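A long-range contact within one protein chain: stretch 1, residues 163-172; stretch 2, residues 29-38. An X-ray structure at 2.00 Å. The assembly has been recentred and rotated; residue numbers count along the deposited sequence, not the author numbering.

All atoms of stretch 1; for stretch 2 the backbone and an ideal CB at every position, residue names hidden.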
# COMPACT_ATOMS: atom_id res chain seq x y z
N ASP A 163 0.54 -3.73 15.82
CA ASP A 163 0.49 -4.56 14.63
C ASP A 163 0.19 -3.73 13.36
O ASP A 163 0.82 -3.92 12.32
CB ASP A 163 -0.53 -5.66 14.83
CG ASP A 163 -0.55 -6.63 13.68
OD1 ASP A 163 0.42 -7.38 13.50
OD2 ASP A 163 -1.55 -6.63 12.94
N LEU A 164 -0.76 -2.81 13.45
CA LEU A 164 -1.09 -1.93 12.31
C LEU A 164 0.09 -1.03 11.92
O LEU A 164 0.43 -0.92 10.74
CB LEU A 164 -2.36 -1.12 12.59
CG LEU A 164 -2.76 -0.11 11.49
CD1 LEU A 164 -3.10 -0.82 10.18
CD2 LEU A 164 -3.91 0.83 11.95
N ALA A 165 0.75 -0.42 12.90
CA ALA A 165 1.94 0.39 12.63
C ALA A 165 3.05 -0.46 11.97
O ALA A 165 3.67 -0.02 11.01
CB ALA A 165 2.45 1.05 13.92
N ALA A 166 3.27 -1.66 12.50
CA ALA A 166 4.31 -2.55 12.00
C ALA A 166 4.06 -2.89 10.52
O ALA A 166 4.96 -2.81 9.71
CB ALA A 166 4.36 -3.81 12.83
N LYS A 167 2.81 -3.21 10.18
CA LYS A 167 2.42 -3.57 8.80
C LYS A 167 2.51 -2.39 7.82
O LYS A 167 2.99 -2.53 6.68
CB LYS A 167 1.03 -4.21 8.82
CG LYS A 167 1.06 -5.67 9.26
CD LYS A 167 -0.28 -6.14 9.78
CE LYS A 167 -0.23 -7.64 10.03
NZ LYS A 167 -1.46 -8.12 10.73
N LEU A 168 2.05 -1.23 8.27
CA LEU A 168 2.24 0.00 7.50
C LEU A 168 3.71 0.38 7.32
O LEU A 168 4.08 0.95 6.29
CB LEU A 168 1.46 1.17 8.10
CG LEU A 168 -0.07 1.08 8.09
CD1 LEU A 168 -0.65 2.23 8.89
CD2 LEU A 168 -0.57 1.14 6.63
N LEU A 169 4.54 0.10 8.31
CA LEU A 169 5.99 0.24 8.13
C LEU A 169 6.53 -0.67 7.03
O LEU A 169 7.36 -0.26 6.20
CB LEU A 169 6.72 -0.05 9.46
CG LEU A 169 8.25 -0.05 9.46
CD1 LEU A 169 8.75 1.34 9.15
CD2 LEU A 169 8.74 -0.49 10.86
N LEU A 170 6.10 -1.92 7.06
CA LEU A 170 6.60 -2.94 6.11
C LEU A 170 6.23 -2.62 4.64
O LEU A 170 6.95 -3.00 3.72
CB LEU A 170 6.05 -4.33 6.52
CG LEU A 170 6.68 -5.03 7.72
CD1 LEU A 170 5.84 -6.19 8.29
CD2 LEU A 170 8.07 -5.54 7.39
N VAL A 171 5.10 -1.96 4.41
CA VAL A 171 4.72 -1.56 3.04
C VAL A 171 5.19 -0.12 2.69
O VAL A 171 4.88 0.40 1.62
CB VAL A 171 3.19 -1.75 2.78
CG1 VAL A 171 2.82 -3.23 2.88
CG2 VAL A 171 2.37 -0.92 3.75
N GLY A 172 5.97 0.50 3.58
CA GLY A 172 6.52 1.85 3.34
C GLY A 172 5.54 3.00 3.45
O GLY A 172 5.82 4.13 3.03
N UNK A 29 -4.73 -0.47 -2.51
CA UNK A 29 -4.17 -1.16 -1.36
C UNK A 29 -2.92 -1.90 -1.80
O UNK A 29 -2.74 -2.12 -2.99
CB UNK A 29 -5.19 -2.12 -0.74
N UNK A 30 -2.07 -2.26 -0.85
CA UNK A 30 -0.91 -3.13 -1.10
C UNK A 30 -1.43 -4.56 -0.88
O UNK A 30 -2.03 -4.84 0.15
CB UNK A 30 0.27 -2.80 -0.19
N UNK A 31 -1.24 -5.44 -1.86
CA UNK A 31 -1.66 -6.85 -1.77
C UNK A 31 -0.95 -7.61 -0.66
O UNK A 31 -1.43 -8.65 -0.20
CB UNK A 31 -1.41 -7.56 -3.10
N UNK A 32 0.19 -7.11 -0.22
CA UNK A 32 0.94 -7.79 0.87
C UNK A 32 0.30 -7.55 2.25
O UNK A 32 0.53 -8.30 3.22
CB UNK A 32 2.39 -7.30 0.89
N UNK A 33 -0.51 -6.50 2.33
CA UNK A 33 -1.17 -6.15 3.59
C UNK A 33 -2.52 -5.51 3.30
O UNK A 33 -2.66 -4.31 3.49
CB UNK A 33 -0.30 -5.21 4.42
N UNK A 34 -3.50 -6.28 2.80
CA UNK A 34 -4.80 -5.69 2.43
C UNK A 34 -5.65 -5.09 3.52
O UNK A 34 -6.42 -4.17 3.23
CB UNK A 34 -5.64 -6.77 1.74
N UNK A 35 -5.57 -5.59 4.76
CA UNK A 35 -6.31 -4.96 5.85
C UNK A 35 -5.57 -3.70 6.30
O UNK A 35 -6.17 -2.63 6.41
CB UNK A 35 -6.49 -5.93 7.02
N UNK A 36 -4.27 -3.83 6.52
CA UNK A 36 -3.50 -2.71 7.01
C UNK A 36 -3.65 -1.50 6.12
O UNK A 36 -3.79 -0.39 6.63
CB UNK A 36 -2.02 -3.09 7.13
N UNK A 37 -3.65 -1.72 4.79
CA UNK A 37 -3.69 -0.63 3.80
C UNK A 37 -5.11 -0.30 3.28
O UNK A 37 -5.26 0.38 2.27
CB UNK A 37 -2.80 -1.00 2.61
N UNK A 38 -6.13 -0.75 4.00
CA UNK A 38 -7.51 -0.46 3.67
C UNK A 38 -7.78 0.98 4.04
O UNK A 38 -7.15 1.51 4.96
CB UNK A 38 -8.47 -1.41 4.38

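Stretch 1 offers mostly hydrocarbon to its partner: one flank of a helix, carrying Leu164, Lys167 and Leu168, followed by Val171, the first residue to leave helical phi/psi.

Position 29 has extended backbone angles (-111/162), and its ideal CB has nothing of stretch 1 within 5.5 Å. Stretch 1 therefore sets no preference, and many side chains would do. It is Arg29, whose NH1 donates to the backbone O of position 34 (3.0 Å).

Position 30 points its CA-to-CB bond toward stretch 1, the ideal CB lying 4.0 Å from Val171 CG1. The methyl would accept an apolar side chain, yet the Val171 carbonyl O beyond it is an acceptor that would suit a polar group, directly or through water. The deposited residue is Asp30. Its OD2 packs 3.5 Å from Val171 CG1, and a water lies 2.7 Å from Asp30 OD2 and 2.8 Å from Val171 O, within hydrogen-bonding reach of both, linking the stretches where no direct hydrogen bond exists.

Position 31 points away, leaving the choice free as far as stretch 1 is concerned; it is Ala31.

Position 32 points toward stretch 1 but from farther off, with its ideal CB 4.6 Å from Val171 CG1. That gap leaves room for a longer chain, apolar or charged, running past Val171. Arg32 takes this route: its NH2 comes to 3.8 Å from Val171 CA, while NE and NH2 turn to position 30. Arg32 NE donates to Asp30 OD1 (3.0 Å) and Arg32 NH2 to Asp30 OD2 (2.8 Å), a salt bridge within the stretch. Arg32 N also donates to Asp30 OD1 (2.8 Å), inside the type I turn that runs from 30 to 33.

Position 33 faces Val171 CG1 (4.0 Å from the ideal CB) and Lys167 CB (4.7 Å), which favours a small apolar side chain. Ala33 fits, its CB 3.9 Å from Val171 CG1.

Position 34 is out of reach; its phi of -65° is compatible with proline among many residues, and it is Pro34. Position 35, pointing sideways with no neighbour near its ideal CB, could carry something bulky. Phe35 does, and its ring leads away from stretch 1.

Position 36 is the most crowded. Its ideal CB lies 3.7 Å from Lys167 CB, 4.0 Å from Leu164 CD1 and 4.5 Å from Leu168 CD2, so alanine is the natural reading, with glycine or serine possible. Ala36 places its CB 3.6 Å from Lys167 CB and 3.9 Å from Leu164 CD1, while Leu168 CD2 lies 3.6 Å from Ala36 O.

Position 37 points sideways, its ideal CB 5.1 Å from Leu168 CD2 and 5.3 Å from Val171 CG2. A beta-branched residue such as valine or threonine could reach both. Thr37 does so through CG2, 3.7 Å from Val171 CG2 and 4.2 Å from Leu168 CD2, while its OG1 donates to Ala33 O (2.7 Å) and accepts from Asp30 N (3.0 Å).

Position 38 is beyond contact and unconstrained by stretch 1; Ser38 OG donates to Phe35 O (3.0 Å).

Stretch 2 29-38: RDARAPFATS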
# COMPACT_ATOMS: atom_id res chain seq x y z
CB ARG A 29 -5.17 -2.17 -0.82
CG ARG A 29 -6.56 -1.59 -0.44
CD ARG A 29 -7.30 -2.59 0.42
NE ARG A 29 -8.68 -2.19 0.63
CZ ARG A 29 -9.56 -2.83 1.39
NH1 ARG A 29 -9.20 -3.93 2.06
NH2 ARG A 29 -10.79 -2.36 1.50
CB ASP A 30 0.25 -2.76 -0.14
CG ASP A 30 1.57 -3.44 -0.50
OD1 ASP A 30 1.57 -4.67 -0.70
OD2 ASP A 30 2.63 -2.77 -0.55
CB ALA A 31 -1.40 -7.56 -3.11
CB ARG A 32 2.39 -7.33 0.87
CG ARG A 32 3.13 -7.64 -0.41
CD ARG A 32 4.52 -7.00 -0.47
NE ARG A 32 4.45 -5.52 -0.44
CZ ARG A 32 5.50 -4.72 -0.25
NH1 ARG A 32 6.71 -5.24 -0.06
NH2 ARG A 32 5.35 -3.39 -0.24
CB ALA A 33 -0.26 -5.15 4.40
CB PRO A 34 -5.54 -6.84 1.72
CG PRO A 34 -4.44 -7.74 1.28
CD PRO A 34 -3.44 -7.70 2.40
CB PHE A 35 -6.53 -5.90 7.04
CG PHE A 35 -7.68 -6.88 6.89
CD1 PHE A 35 -8.74 -6.63 6.02
CD2 PHE A 35 -7.71 -8.04 7.66
CE1 PHE A 35 -9.78 -7.54 5.89
CE2 PHE A 35 -8.76 -8.95 7.55
CZ PHE A 35 -9.79 -8.71 6.68
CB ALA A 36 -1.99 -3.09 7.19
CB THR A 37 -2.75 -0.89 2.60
OG1 THR A 37 -3.12 -2.12 1.94
CG2 THR A 37 -1.27 -0.96 3.06
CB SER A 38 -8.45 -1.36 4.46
OG SER A 38 -8.55 -0.91 5.79
O HOH W 1 3.28 -0.14 -0.57
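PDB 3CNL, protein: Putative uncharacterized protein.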